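Local coordinates for protein possible metal-dependent hydrolase (Veillonella parvula, PDB 3RPC) that probably acts as a metal-dependent hydrolase of the metallo-beta-lactamase superfamily, holding two zinc ions in its presumed active site, at residues 153-158 / 163-168. Sequence-based numbering, arbitrary orientation.
Sequences VIFEAA and VYLVGD. With ZN (zinc ion), chain E; ZN (zinc ion), chain F.
Val-153 and Leu-165 form one hydrogen-bonded pair of an antiparallel hairpin, Phe-155 and Val-163 the other, with the non-hydrogen-bonded pair Ile-154 and Tyr-164 between them. The strand axes approach to 4.8 Å. Four backbone bonds join them, the straightest from Phe-155 N to Val-163 O (2.8 Å, 171°). Branched and aromatic residues suit these extended backbones and the two buried faces. On one, CD1 of Ile-154 packs 3.5 Å from CB of Tyr-164. Tyr-164 has CG anti to its backbone N (chi1 -178°), which swings the ring along its strand toward Val-166, whose CG2 centres over one face. This side lies against helix 173-182. On the other, Phe-155 and Leu-165 run side by side, ring atom CE2 4.1 Å from CB of Leu-165, while CG1 of Val-153 covers one ring face near the rim; Phe-24 and Leu-17 of the facing sheet complete this interior of the metallo-beta-lactamase sandwich. Beyond Leu-165 the chain runs through Gly-167, where a CB would jam against the carbonyl O of Val-166, to Asp-168, whose OD2 bridges the zinc ions of chains E (2.4 Å) and F (2.1 Å). The apolar hairpin thus places the shared carboxylate just after its second strand.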
ATOM      1  N   VAL A 153       7.448   8.562   4.654  1.00 14.27           N
ATOM      2  CA  VAL A 153       8.703   8.759   3.941  1.00 14.67           C
ATOM      3  C   VAL A 153       9.860   8.247   4.790  1.00 16.06           C
ATOM      4  O   VAL A 153       9.946   8.535   5.986  1.00 15.52           O
ATOM      5  CB  VAL A 153       8.942  10.252   3.615  1.00 14.71           C
ATOM      6  CG1 VAL A 153      10.217  10.413   2.789  1.00 16.41           C
ATOM      7  CG2 VAL A 153       7.741  10.831   2.884  1.00 15.58           C
ATOM      8  N   ILE A 154      10.732   7.464   4.163  1.00 14.19           N
ATOM      9  CA  ILE A 154      12.009   7.077   4.748  1.00 14.54           C
ATOM     10  C   ILE A 154      13.087   8.019   4.200  1.00 16.58           C
ATOM     11  O   ILE A 154      13.189   8.206   2.987  1.00 17.46           O
ATOM     12  CB  ILE A 154      12.347   5.606   4.390  1.00 15.85           C
ATOM     13  CG1 ILE A 154      11.543   4.643   5.277  1.00 20.09           C
ATOM     14  CG2 ILE A 154      13.840   5.340   4.519  1.00 19.51           C
ATOM     15  CD1 ILE A 154      12.070   4.529   6.699  1.00 20.91           C
ATOM     16  N   PHE A 155      13.840   8.660   5.092  1.00 17.11           N
ATOM     17  CA  PHE A 155      14.964   9.511   4.680  1.00 16.18           C
ATOM     18  C   PHE A 155      16.275   8.794   5.022  1.00 20.27           C
ATOM     19  O   PHE A 155      16.501   8.425   6.175  1.00 18.67           O
ATOM     20  CB  PHE A 155      14.961  10.867   5.408  1.00 14.72           C
ATOM     21  CG  PHE A 155      13.714  11.690   5.209  1.00 14.75           C
ATOM     22  CD1 PHE A 155      13.716  12.777   4.342  1.00 18.76           C
ATOM     23  CD2 PHE A 155      12.557  11.409   5.914  1.00 15.65           C
ATOM     24  CE1 PHE A 155      12.581  13.558   4.180  1.00 16.65           C
ATOM     25  CE2 PHE A 155      11.414  12.188   5.755  1.00 16.09           C
ATOM     26  CZ  PHE A 155      11.423  13.259   4.881  1.00 16.91           C
ATOM     27  N   GLU A 156      17.129   8.595   4.022  1.00 17.55           N
ATOM     28  CA  GLU A 156      18.434   7.973   4.222  1.00 18.22           C
ATOM     29  C   GLU A 156      19.532   8.892   3.713  1.00 20.13           C
ATOM     30  O   GLU A 156      19.350   9.583   2.714  1.00 22.60           O
ATOM     31  CB  GLU A 156      18.519   6.650   3.469  1.00 19.94           C
ATOM     32  CG  GLU A 156      17.567   5.596   3.976  1.00 21.30           C
ATOM     33  CD  GLU A 156      17.581   4.346   3.119  1.00 27.87           C
ATOM     34  OE1 GLU A 156      17.947   4.443   1.928  1.00 34.05           O
ATOM     35  OE2 GLU A 156      17.237   3.267   3.634  1.00 31.96           O
ATOM     36  N   ALA A 157      20.672   8.895   4.395  1.00 19.39           N
ATOM     37  CA  ALA A 157      21.838   9.648   3.928  1.00 19.13           C
ATOM     38  C   ALA A 157      23.090   9.095   4.596  1.00 22.95           C
ATOM     39  O   ALA A 157      23.014   8.523   5.685  1.00 22.17           O
ATOM     40  CB  ALA A 157      21.677  11.139   4.227  1.00 19.37           C
ATOM     41  N   ALA A 158      24.238   9.265   3.948  1.00 23.61           N
ATOM     42  CA  ALA A 158      25.485   8.695   4.447  1.00 24.22           C
ATOM     43  C   ALA A 158      25.825   9.170   5.852  1.00 24.10           C
ATOM     44  O   ALA A 158      25.878  10.374   6.111  1.00 25.08           O
ATOM     45  CB  ALA A 158      26.630   9.020   3.494  1.00 23.95           C
ATOM     46  N   VAL A 163      15.611   8.073   9.000  1.00 16.34           N
ATOM     47  CA  VAL A 163      14.429   8.645   9.626  1.00 15.09           C
ATOM     48  C   VAL A 163      13.167   8.142   8.935  1.00 15.38           C
ATOM     49  O   VAL A 163      13.038   8.244   7.715  1.00 16.90           O
ATOM     50  CB  VAL A 163      14.463  10.184   9.550  1.00 16.18           C
ATOM     51  CG1 VAL A 163      13.222  10.781  10.188  1.00 18.09           C
ATOM     52  CG2 VAL A 163      15.729  10.718  10.212  1.00 15.45           C
ATOM     53  N   TYR A 164      12.231   7.607   9.724  1.00 14.57           N
ATOM     54  CA  TYR A 164      10.959   7.120   9.194  1.00 13.97           C
ATOM     55  C   TYR A 164       9.856   8.068   9.632  1.00 17.22           C
ATOM     56  O   TYR A 164       9.476   8.087  10.804  1.00 16.48           O
ATOM     57  CB  TYR A 164      10.678   5.700   9.716  1.00 14.21           C
ATOM     58  CG  TYR A 164       9.411   5.031   9.213  1.00 14.13           C
ATOM     59  CD1 TYR A 164       8.714   5.503   8.098  1.00 15.53           C
ATOM     60  CD2 TYR A 164       8.907   3.912   9.869  1.00 14.96           C
ATOM     61  CE1 TYR A 164       7.550   4.858   7.648  1.00 13.69           C
ATOM     62  CE2 TYR A 164       7.765   3.285   9.439  1.00 14.50           C
ATOM     63  CZ  TYR A 164       7.082   3.754   8.341  1.00 13.45           C
ATOM     64  OH  TYR A 164       5.935   3.086   7.941  1.00 14.64           O
ATOM     65  N   LEU A 165       9.368   8.880   8.697  1.00 14.30           N
ATOM     66  CA  LEU A 165       8.188   9.704   8.908  1.00 12.77           C
ATOM     67  C   LEU A 165       6.999   8.815   8.573  1.00 13.80           C
ATOM     68  O   LEU A 165       6.701   8.557   7.413  1.00 15.76           O
ATOM     69  CB  LEU A 165       8.245  10.916   7.977  1.00 14.35           C
ATOM     70  CG  LEU A 165       7.083  11.898   8.007  1.00 15.83           C
ATOM     71  CD1 LEU A 165       7.138  12.767   9.254  1.00 20.39           C
ATOM     72  CD2 LEU A 165       7.147  12.775   6.752  1.00 17.20           C
ATOM     73  N   VAL A 166       6.329   8.304   9.598  1.00 13.28           N
ATOM     74  CA  VAL A 166       5.357   7.235   9.368  1.00 13.98           C
ATOM     75  C   VAL A 166       4.112   7.716   8.614  1.00 14.54           C
ATOM     76  O   VAL A 166       3.567   7.001   7.756  1.00 14.12           O
ATOM     77  CB  VAL A 166       4.946   6.583  10.691  1.00 12.52           C
ATOM     78  CG1 VAL A 166       3.939   5.447  10.440  1.00 14.20           C
ATOM     79  CG2 VAL A 166       6.181   6.047  11.404  1.00 14.64           C
ATOM     80  N   GLY A 167       3.664   8.927   8.943  1.00 14.22           N
ATOM     81  CA  GLY A 167       2.524   9.531   8.274  1.00 14.02           C
ATOM     82  C   GLY A 167       1.171   9.186   8.875  1.00 12.99           C
ATOM     83  O   GLY A 167       1.077   8.511   9.903  1.00 14.73           O
ATOM     84  N   ASP A 168       0.115   9.669   8.226  1.00 13.21           N
ATOM     85  CA  ASP A 168      -1.253   9.419   8.675  1.00 13.62           C
ATOM     86  C   ASP A 168      -1.721   8.025   8.257  1.00 15.09           C
ATOM     87  O   ASP A 168      -2.397   7.858   7.241  1.00 15.85           O
ATOM     88  CB  ASP A 168      -2.202  10.496   8.127  1.00 14.57           C
ATOM     89  CG  ASP A 168      -2.290  11.730   9.025  1.00 17.03           C
ATOM     90  OD1 ASP A 168      -1.427  11.910   9.903  1.00 16.96           O
ATOM     91  OD2 ASP A 168      -3.240  12.523   8.850  1.00 16.34           O
TER
HETATM   92 ZN    ZN E 301      -4.819  13.055   7.143  0.66 17.63          ZN
HETATM   93 ZN    ZN F 302      -3.555  14.328   9.954  0.71 16.48          ZN
HETATM   94  O   HOH W   1      -5.220  14.578   8.381  1.00 22.04           O
HETATM   95  O   HOH W   2      -5.495  13.163  11.158  1.00 16.97           O